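Local coordinates for tumour necrosis factor receptor (Ectromelia virus, PDB 3ON9), which sequesters host chemokines through its C-terminal SECRET domain, the part present in this chain, and as a whole probably also binds host tumour necrosis factor, at residues E12-P17 with L150-I155; Y16-T21 with D54-V59; D124-Y129 with M139-Y144. All coordinates share one frame; numbering follows the deposited sequence.

Contact 1. Residues E12-P17 with L150-I155; sequences EINMYP and LNVDHI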
loop_
_atom_site.group_PDB
_atom_site.type_symbol
_atom_site.label_atom_id
_atom_site.label_comp_id
_atom_site.label_asym_id
_atom_site.label_seq_id
_atom_site.Cartn_x
_atom_site.Cartn_y
_atom_site.Cartn_z
ATOM N N GLU A 12 2.665 0.841 -1.147
ATOM C CA GLU A 12 3.490 1.492 -0.138
ATOM C C GLU A 12 2.648 2.465 0.648
ATOM O O GLU A 12 1.855 3.209 0.072
ATOM C CB GLU A 12 4.629 2.281 -0.782
ATOM C CG GLU A 12 5.558 1.462 -1.637
ATOM C CD GLU A 12 6.346 2.330 -2.605
ATOM O OE1 GLU A 12 7.109 3.212 -2.144
ATOM O OE2 GLU A 12 6.190 2.134 -3.828
ATOM N N ILE A 13 2.840 2.471 1.961
ATOM C CA ILE A 13 2.160 3.416 2.830
ATOM C C ILE A 13 3.183 4.076 3.753
ATOM O O ILE A 13 3.806 3.408 4.584
ATOM C CB ILE A 13 1.052 2.716 3.681
ATOM C CG1 ILE A 13 0.129 1.843 2.808
ATOM C CG2 ILE A 13 0.227 3.750 4.432
ATOM C CD1 ILE A 13 0.546 0.360 2.703
ATOM N N ASN A 14 3.364 5.391 3.616
ATOM C CA ASN A 14 4.321 6.105 4.457
ATOM C C ASN A 14 3.566 7.024 5.401
ATOM O O ASN A 14 2.594 7.648 4.998
ATOM C CB ASN A 14 5.328 6.869 3.590
ATOM C CG ASN A 14 6.113 5.939 2.692
ATOM O OD1 ASN A 14 6.381 4.796 3.067
ATOM N ND2 ASN A 14 6.459 6.401 1.495
ATOM N N MET A 15 3.975 7.064 6.664
ATOM C CA MET A 15 3.141 7.664 7.703
ATOM C C MET A 15 3.949 8.467 8.713
ATOM O O MET A 15 5.050 8.074 9.084
ATOM C CB MET A 15 2.372 6.564 8.452
ATOM C CG MET A 15 1.496 5.713 7.545
ATOM S SD MET A 15 0.602 4.433 8.450
ATOM C CE MET A 15 1.941 3.292 8.809
ATOM N N TYR A 16 3.386 9.581 9.166
ATOM C CA TYR A 16 4.004 10.377 10.215
ATOM C C TYR A 16 2.921 11.118 10.982
ATOM O O TYR A 16 2.006 11.652 10.378
ATOM C CB TYR A 16 4.976 11.393 9.602
ATOM C CG TYR A 16 5.821 12.093 10.635
ATOM C CD1 TYR A 16 7.079 11.611 10.966
ATOM C CD2 TYR A 16 5.348 13.212 11.300
ATOM C CE1 TYR A 16 7.850 12.232 11.934
ATOM C CE2 TYR A 16 6.117 13.842 12.263
ATOM C CZ TYR A 16 7.361 13.347 12.568
ATOM O OH TYR A 16 8.122 13.975 13.523
ATOM N N PRO A 17 3.006 11.136 12.322
ATOM C CA PRO A 17 3.992 10.443 13.152
ATOM C C PRO A 17 3.460 9.097 13.641
ATOM O O PRO A 17 2.250 8.949 13.854
ATOM C CB PRO A 17 4.125 11.356 14.376
ATOM C CG PRO A 17 2.791 12.096 14.450
ATOM C CD PRO A 17 2.060 11.923 13.137
ATOM N N LEU A 150 6.399 12.591 2.303
ATOM C CA LEU A 150 7.464 12.085 3.166
ATOM C C LEU A 150 8.621 11.490 2.374
ATOM O O LEU A 150 8.414 10.782 1.386
ATOM C CB LEU A 150 6.895 11.017 4.102
ATOM C CG LEU A 150 5.817 11.505 5.061
ATOM C CD1 LEU A 150 5.080 10.308 5.698
ATOM C CD2 LEU A 150 6.412 12.454 6.112
ATOM N N ASN A 151 9.841 11.778 2.826
ATOM C CA ASN A 151 11.014 11.102 2.291
ATOM C C ASN A 151 11.358 9.924 3.193
ATOM O O ASN A 151 11.735 10.113 4.356
ATOM C CB ASN A 151 12.199 12.072 2.211
ATOM C CG ASN A 151 13.423 11.453 1.579
ATOM O OD1 ASN A 151 13.393 10.312 1.116
ATOM N ND2 ASN A 151 14.520 12.215 1.553
ATOM N N VAL A 152 11.200 8.712 2.661
ATOM C CA VAL A 152 11.544 7.507 3.399
ATOM C C VAL A 152 12.671 6.748 2.719
ATOM O O VAL A 152 12.885 5.562 2.997
ATOM C CB VAL A 152 10.323 6.569 3.574
ATOM C CG1 VAL A 152 9.270 7.221 4.461
ATOM C CG2 VAL A 152 9.759 6.180 2.219
ATOM N N ASP A 153 13.405 7.424 1.831
ATOM C CA ASP A 153 14.524 6.773 1.162
ATOM C C ASP A 153 15.453 6.088 2.156
ATOM O O ASP A 153 15.755 6.630 3.223
ATOM C CB ASP A 153 15.348 7.787 0.362
ATOM C CG ASP A 153 14.639 8.278 -0.885
ATOM O OD1 ASP A 153 13.502 7.836 -1.166
ATOM O OD2 ASP A 153 15.240 9.115 -1.597
ATOM N N HIS A 154 15.923 4.907 1.774
ATOM C CA HIS A 154 16.936 4.172 2.534
ATOM C C HIS A 154 16.473 3.630 3.889
ATOM O O HIS A 154 17.303 3.295 4.722
ATOM C CB HIS A 154 18.198 5.016 2.721
ATOM C CG HIS A 154 18.650 5.714 1.473
ATOM N ND1 HIS A 154 18.929 5.042 0.304
ATOM C CD2 HIS A 154 18.872 7.025 1.218
ATOM C CE1 HIS A 154 19.299 5.910 -0.623
ATOM N NE2 HIS A 154 19.274 7.119 -0.094
ATOM N N ILE A 155 15.165 3.548 4.114
ATOM C CA ILE A 155 14.646 2.806 5.269
ATOM C C ILE A 155 14.333 1.404 4.749
ATOM O O ILE A 155 13.542 1.254 3.824
ATOM C CB ILE A 155 13.370 3.468 5.859
ATOM C CG1 ILE A 155 13.645 4.914 6.291
ATOM C CG2 ILE A 155 12.812 2.643 7.044
ATOM C CD1 ILE A 155 12.400 5.645 6.812
#

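Contact 2. Residues Y16-T21 with D54-V59; sequences YPVNKT and DYYSVV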
loop_
_atom_site.group_PDB
_atom_site.type_symbol
_atom_site.label_atom_id
_atom_site.label_comp_id
_atom_site.label_asym_id
_atom_site.label_seq_id
_atom_site.Cartn_x
_atom_site.Cartn_y
_atom_site.Cartn_z
ATOM N N TYR A 16 3.386 9.581 9.166
ATOM C CA TYR A 16 4.004 10.377 10.215
ATOM C C TYR A 16 2.921 11.118 10.982
ATOM O O TYR A 16 2.006 11.652 10.378
ATOM C CB TYR A 16 4.976 11.393 9.602
ATOM C CG TYR A 16 5.821 12.093 10.635
ATOM C CD1 TYR A 16 7.079 11.611 10.966
ATOM C CD2 TYR A 16 5.348 13.212 11.300
ATOM C CE1 TYR A 16 7.850 12.232 11.934
ATOM C CE2 TYR A 16 6.117 13.842 12.263
ATOM C CZ TYR A 16 7.361 13.347 12.568
ATOM O OH TYR A 16 8.122 13.975 13.523
ATOM N N PRO A 17 3.006 11.136 12.322
ATOM C CA PRO A 17 3.992 10.443 13.152
ATOM C C PRO A 17 3.460 9.097 13.641
ATOM O O PRO A 17 2.250 8.949 13.854
ATOM C CB PRO A 17 4.125 11.356 14.376
ATOM C CG PRO A 17 2.791 12.096 14.450
ATOM C CD PRO A 17 2.060 11.923 13.137
ATOM N N VAL A 18 4.353 8.133 13.825
ATOM C CA VAL A 18 3.975 6.890 14.491
ATOM C C VAL A 18 4.671 6.811 15.841
ATOM O O VAL A 18 5.768 7.357 16.024
ATOM C CB VAL A 18 4.259 5.619 13.649
ATOM C CG1 VAL A 18 3.449 5.653 12.353
ATOM C CG2 VAL A 18 5.745 5.452 13.356
ATOM N N ASN A 19 4.010 6.156 16.791
ATOM C CA ASN A 19 4.516 6.030 18.146
ATOM C C ASN A 19 4.913 4.605 18.500
ATOM O O ASN A 19 5.476 4.368 19.570
ATOM C CB ASN A 19 3.449 6.482 19.134
ATOM C CG ASN A 19 3.047 7.916 18.927
ATOM O OD1 ASN A 19 3.847 8.828 19.136
ATOM N ND2 ASN A 19 1.800 8.131 18.514
ATOM N N LYS A 20 4.598 3.665 17.615
ATOM C CA LYS A 20 4.851 2.248 17.866
ATOM C C LYS A 20 5.701 1.653 16.761
ATOM O O LYS A 20 5.534 1.995 15.586
ATOM C CB LYS A 20 3.536 1.471 17.938
ATOM C CG LYS A 20 2.504 2.020 18.907
ATOM C CD LYS A 20 3.019 2.046 20.323
ATOM C CE LYS A 20 1.939 2.555 21.260
ATOM N NZ LYS A 20 2.420 2.597 22.665
ATOM N N THR A 21 6.603 0.754 17.141
ATOM C CA THR A 21 7.463 0.090 16.168
ATOM C C THR A 21 7.083 -1.375 15.996
ATOM O O THR A 21 7.324 -1.965 14.945
ATOM C CB THR A 21 8.958 0.222 16.534
ATOM O OG1 THR A 21 9.207 -0.373 17.815
ATOM C CG2 THR A 21 9.357 1.701 16.580
ATOM N N ASP A 54 5.198 -8.289 3.218
ATOM C CA ASP A 54 4.924 -6.938 3.679
ATOM C C ASP A 54 6.010 -6.449 4.609
ATOM O O ASP A 54 6.923 -7.193 4.953
ATOM C CB ASP A 54 3.540 -6.817 4.322
ATOM C CG ASP A 54 3.322 -7.774 5.468
ATOM O OD1 ASP A 54 4.303 -8.246 6.091
ATOM O OD2 ASP A 54 2.138 -8.047 5.739
ATOM N N TYR A 55 5.917 -5.185 5.009
ATOM C CA TYR A 55 6.940 -4.616 5.875
ATOM C C TYR A 55 6.413 -3.369 6.564
ATOM O O TYR A 55 5.436 -2.779 6.117
ATOM C CB TYR A 55 8.216 -4.298 5.082
ATOM C CG TYR A 55 8.010 -3.365 3.910
ATOM C CD1 TYR A 55 8.139 -1.986 4.061
ATOM C CD2 TYR A 55 7.665 -3.856 2.657
ATOM C CE1 TYR A 55 7.952 -1.133 2.995
ATOM C CE2 TYR A 55 7.470 -3.009 1.587
ATOM C CZ TYR A 55 7.612 -1.642 1.759
ATOM O OH TYR A 55 7.416 -0.794 0.680
ATOM N N TYR A 56 7.065 -3.001 7.663
ATOM C CA TYR A 56 6.738 -1.815 8.442
ATOM C C TYR A 56 8.008 -1.489 9.215
ATOM O O TYR A 56 8.449 -2.264 10.066
ATOM C CB TYR A 56 5.559 -2.108 9.394
ATOM C CG TYR A 56 5.250 -0.998 10.375
ATOM C CD1 TYR A 56 4.413 0.054 10.023
ATOM C CD2 TYR A 56 5.787 -1.007 11.658
ATOM C CE1 TYR A 56 4.134 1.086 10.923
ATOM C CE2 TYR A 56 5.516 0.011 12.558
ATOM C CZ TYR A 56 4.682 1.050 12.187
ATOM O OH TYR A 56 4.400 2.053 13.090
ATOM N N SER A 57 8.622 -0.360 8.890
ATOM C CA SER A 57 9.931 -0.027 9.427
ATOM C C SER A 57 9.967 1.452 9.785
ATOM O O SER A 57 9.467 2.298 9.027
ATOM C CB SER A 57 11.016 -0.369 8.399
ATOM O OG SER A 57 12.304 -0.213 8.960
ATOM N N VAL A 58 10.566 1.763 10.931
ATOM C CA VAL A 58 10.446 3.081 11.530
ATOM C C VAL A 58 11.806 3.717 11.840
ATOM O O VAL A 58 12.740 3.044 12.302
ATOM C CB VAL A 58 9.614 3.018 12.844
ATOM C CG1 VAL A 58 9.558 4.392 13.498
ATOM C CG2 VAL A 58 8.200 2.492 12.560
ATOM N N VAL A 59 11.908 5.018 11.581
ATOM C CA VAL A 59 13.046 5.808 12.029
ATOM C C VAL A 59 12.445 6.976 12.780
ATOM O O VAL A 59 11.746 7.803 12.194
ATOM C CB VAL A 59 13.877 6.329 10.858
ATOM C CG1 VAL A 59 14.940 7.325 11.348
ATOM C CG2 VAL A 59 14.513 5.162 10.107
HETATM O O HOH W 1 8.981 -1.331 12.762
#

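Contact 3. Residues D124-Y129 with M139-Y144; sequences DVYIVY and MDVVAY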
loop_
_atom_site.group_PDB
_atom_site.type_symbol
_atom_site.label_atom_id
_atom_site.label_comp_id
_atom_site.label_asym_id
_atom_site.label_seq_id
_atom_site.Cartn_x
_atom_site.Cartn_y
_atom_site.Cartn_z
ATOM N N ASP A 124 1.113 9.056 2.892
ATOM C CA ASP A 124 1.351 8.887 1.463
ATOM C C ASP A 124 1.047 7.439 1.114
ATOM O O ASP A 124 1.456 6.526 1.837
ATOM C CB ASP A 124 2.819 9.160 1.110
ATOM C CG ASP A 124 3.282 10.545 1.509
ATOM O OD1 ASP A 124 2.560 11.523 1.253
ATOM O OD2 ASP A 124 4.388 10.642 2.070
ATOM N N VAL A 125 0.350 7.231 0.004
ATOM C CA VAL A 125 0.098 5.892 -0.499
ATOM C C VAL A 125 0.506 5.819 -1.966
ATOM O O VAL A 125 0.217 6.728 -2.747
ATOM C CB VAL A 125 -1.386 5.529 -0.356
ATOM C CG1 VAL A 125 -1.679 4.194 -1.027
ATOM C CG2 VAL A 125 -1.743 5.476 1.116
ATOM N N TYR A 126 1.206 4.750 -2.329
ATOM C CA TYR A 126 1.476 4.456 -3.729
ATOM C C TYR A 126 1.007 3.052 -4.052
ATOM O O TYR A 126 1.360 2.100 -3.362
ATOM C CB TYR A 126 2.967 4.576 -4.047
ATOM C CG TYR A 126 3.605 5.860 -3.575
ATOM C CD1 TYR A 126 3.624 6.999 -4.379
ATOM C CD2 TYR A 126 4.191 5.934 -2.323
ATOM C CE1 TYR A 126 4.216 8.180 -3.924
ATOM C CE2 TYR A 126 4.780 7.104 -1.868
ATOM C CZ TYR A 126 4.792 8.212 -2.665
ATOM O OH TYR A 126 5.398 9.359 -2.178
ATOM N N ILE A 127 0.207 2.937 -5.102
ATOM C CA ILE A 127 -0.180 1.628 -5.623
ATOM C C ILE A 127 0.404 1.551 -7.025
ATOM O O ILE A 127 0.055 2.349 -7.892
ATOM C CB ILE A 127 -1.697 1.478 -5.672
ATOM C CG1 ILE A 127 -2.264 1.649 -4.260
ATOM C CG2 ILE A 127 -2.071 0.088 -6.236
ATOM C CD1 ILE A 127 -3.765 1.766 -4.201
ATOM N N VAL A 128 1.306 0.600 -7.232
ATOM C CA VAL A 128 2.131 0.580 -8.435
ATOM C C VAL A 128 1.985 -0.747 -9.151
ATOM O O VAL A 128 2.279 -1.806 -8.587
ATOM C CB VAL A 128 3.604 0.821 -8.078
ATOM C CG1 VAL A 128 4.466 0.824 -9.336
ATOM C CG2 VAL A 128 3.744 2.149 -7.336
ATOM N N TYR A 129 1.503 -0.684 -10.384
ATOM C CA TYR A 129 1.354 -1.864 -11.209
ATOM C C TYR A 129 2.440 -1.853 -12.269
ATOM O O TYR A 129 2.611 -0.854 -12.991
ATOM C CB TYR A 129 -0.001 -1.845 -11.896
ATOM C CG TYR A 129 -1.194 -1.645 -10.995
ATOM C CD1 TYR A 129 -1.951 -2.728 -10.575
ATOM C CD2 TYR A 129 -1.581 -0.366 -10.574
ATOM C CE1 TYR A 129 -3.052 -2.555 -9.774
ATOM C CE2 TYR A 129 -2.693 -0.188 -9.766
ATOM C CZ TYR A 129 -3.426 -1.292 -9.374
ATOM O OH TYR A 129 -4.542 -1.143 -8.589
ATOM N N MET A 139 5.354 1.737 -15.991
ATOM C CA MET A 139 4.576 1.346 -14.811
ATOM C C MET A 139 3.435 2.347 -14.581
ATOM O O MET A 139 3.554 3.513 -14.945
ATOM C CB MET A 139 5.464 1.308 -13.562
ATOM C CG MET A 139 6.660 0.378 -13.633
ATOM S SD MET A 139 7.443 0.151 -12.023
ATOM C CE MET A 139 7.499 1.836 -11.418
ATOM N N ASP A 140 2.338 1.895 -13.971
ATOM C CA ASP A 140 1.285 2.805 -13.509
ATOM C C ASP A 140 1.541 3.076 -12.029
ATOM O O ASP A 140 1.631 2.143 -11.224
ATOM C CB ASP A 140 -0.107 2.175 -13.660
ATOM C CG ASP A 140 -0.632 2.223 -15.069
ATOM O OD1 ASP A 140 -0.150 3.048 -15.879
ATOM O OD2 ASP A 140 -1.549 1.429 -15.373
ATOM N N VAL A 141 1.683 4.349 -11.681
ATOM C CA VAL A 141 1.906 4.765 -10.306
ATOM C C VAL A 141 0.715 5.576 -9.831
ATOM O O VAL A 141 0.507 6.711 -10.285
ATOM C CB VAL A 141 3.182 5.615 -10.166
ATOM C CG1 VAL A 141 3.333 6.109 -8.727
ATOM C CG2 VAL A 141 4.401 4.821 -10.593
ATOM N N VAL A 142 -0.076 5.002 -8.927
ATOM C CA VAL A 142 -1.227 5.711 -8.375
ATOM C C VAL A 142 -0.814 6.301 -7.028
ATOM O O VAL A 142 -0.543 5.556 -6.078
ATOM C CB VAL A 142 -2.446 4.787 -8.192
ATOM C CG1 VAL A 142 -3.677 5.614 -7.863
ATOM C CG2 VAL A 142 -2.690 3.947 -9.451
ATOM N N ALA A 143 -0.732 7.626 -6.947
ATOM C CA ALA A 143 -0.171 8.284 -5.760
ATOM C C ALA A 143 -1.197 9.105 -4.993
ATOM O O ALA A 143 -2.041 9.773 -5.591
ATOM C CB ALA A 143 1.043 9.153 -6.138
ATOM N N TYR A 144 -1.139 9.019 -3.663
ATOM C CA TYR A 144 -2.028 9.777 -2.792
ATOM C C TYR A 144 -1.201 10.455 -1.708
ATOM O O TYR A 144 -0.259 9.860 -1.180
ATOM C CB TYR A 144 -3.032 8.858 -2.092
ATOM C CG TYR A 144 -3.828 7.926 -2.983
ATOM C CD1 TYR A 144 -5.167 8.161 -3.229
ATOM C CD2 TYR A 144 -3.243 6.792 -3.540
ATOM C CE1 TYR A 144 -5.909 7.307 -4.033
ATOM C CE2 TYR A 144 -3.976 5.928 -4.338
ATOM C CZ TYR A 144 -5.311 6.193 -4.573
ATOM O OH TYR A 144 -6.060 5.352 -5.362
#

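Contact 1. Residues E12-P17 with L150-I155
Leu150 sets one methyl on the backbone of the strand that ends at Tyr16 and the other on Tyr16 CB, where a late loop crosses a sheet of the SECRET-domain beta-sandwich. Its CD1 rests on the Asn14-Met15 peptide, 3.6 Å from Asn14 C and just as far from Met15 N, while CD2 reaches Tyr16 CB at 3.9 Å. CG of Tyr16 is anti to the backbone N (chi1 -170°), and the ring leads away from the loop; Pro17 CB lies over one of its faces, toward the rim. Two residues on, Val152 crosses the Asn14 side chain obliquely, CG2 3.7 Å from Asn14 CG and CG1 scarcely farther. The contact is van der Waals packing, with no hydrogen bond between the two segments.

Neighbours position the loop: Asp124 OD2 accepts from Leu150 N, and Leu62 and Thr64 of strand 62-69 pack on Leu150 and Val152. A type II turn from Val152 to Ile155 then bends the loop toward strand 51-59. Overlapping its start, Asn151 makes an Asx turn: Asp153 N donates to Asn151 OD1 at 3.0 Å, from 35° outside the carbonyl plane.

Contact 2. Residues Y16-T21 with D54-V59
The phenol of Tyr56 donates from OH to the backbone carbonyl of Lys20, a short bond of 2.7 Å to Lys20 O. The C=O...donor angle is 158°, with the hydroxyl tilted 22° from the carbonyl plane. A second carbonyl lies beside the same edge of the ring, Thr21 O being 3.6 Å from Tyr56 CE2. Both oxygens lie near the ring plane, toward the polarised C-H rim and not over a face. CG of Tyr56 is anti to the backbone N (chi1 173°), which starts the ring out from its strand toward the loop.

Val18 meets the phenol tip to tip, its CB 3.6 Å from Tyr56 OH and both methyls only slightly farther. Lys20 O binds the hydroxyl, while Val18 packs against it from another direction. Beside it Val58 adds an apolar patch. Its CG2 faces Val18 CG2 at 3.9 Å, tip to tip, and the Thr21 side chain crosses that of Val58 at about a right angle, CG2 4.0 Å from Val58 CB. A water lies within hydrogen-bonding distance of both backbones, 2.8 Å from Thr21 O and 2.9 Å from Tyr56 O, but may not serve both at once.

Residues 17-21 belong to the connection that carries the chain from strand 8-16 of the five-stranded sheet to strand 24-26 of the six-stranded one, starting with a cis Tyr16-Pro17 peptide. Glu37 OE2 accepts from Asn19 N on this connection. Strand 51-59 is the outermost strand of its sheet, and the Tyr56 ring is packed between the sandwich layers, against Met15 and Ala63 of its own sheet and Ile33 of the other.

Contact 3. Residues D124-Y129 with M139-Y144
Strands 124-129 and 140-144 run antiparallel, their axes 4.7 Å apart at 168°, and pair as a beta hairpin at one side of the five-stranded sheet of the sandwich. Three hydrogen-bonded pairs, Val125 with Tyr144, Ile127 with Val142 and Tyr129 with Asp140, give six N-H...O bonds of 2.8 to 3.0 Å. The non-hydrogen-bonded pairs between them, Tyr126 with Ala143 and Val128 with Val141, carry their side chains on the outer face. There the Tyr126 ring comes obliquely to its small partner, CD1 3.8 Å from Ala143 CB. Met139, bent at its last torsion (chi3 -45°), places its CE 3.8 Å from Val128 CG1.

The opposite face turns toward the six-stranded sheet and is mostly aromatic and aliphatic, with Asp140 at one end. Tyr144 crosses Val125 obliquely, CD2 to Val125 CB 3.9 Å, with Val125 O near the plane of the ring at its edge. Farther along the same ring, CE2 approaches Ile127 CD1. Leu85, Ile83 and Val113 of the facing sheet pack against this layer. The polar ends find partners on strand 110-116 and the loop before it: Tyr129 OH bonds Glu111, and Asp140 OD2 bonds His109 NE2 and Met107 N. His109 also stacks on the Tyr129 ring, whose edge is turned to Val142, CG2 lying 4.1 Å from Tyr129 CE2.

All three contacts involve the same five-stranded sheet. Contact 3 is its buried hairpin, held by regular backbone pairing and a hydrophobic layer against the second sheet. Contacts 1 and 2 are only partly buried and bring loops onto the sheet: one lays aliphatic groups over the central strand without a hydrogen bond, the other ties a connection to the outermost strand 51-59, chiefly through a phenol. These two share Tyr16 and Pro17 and touch at several points, among them Met15 CE on Tyr56 CE1. Contact 3 lies along the chain inside the loop that contact 1 closes, and Asp124 joins them. Contacts 2 and 3 do not touch, their nearest atoms about 7 Å apart.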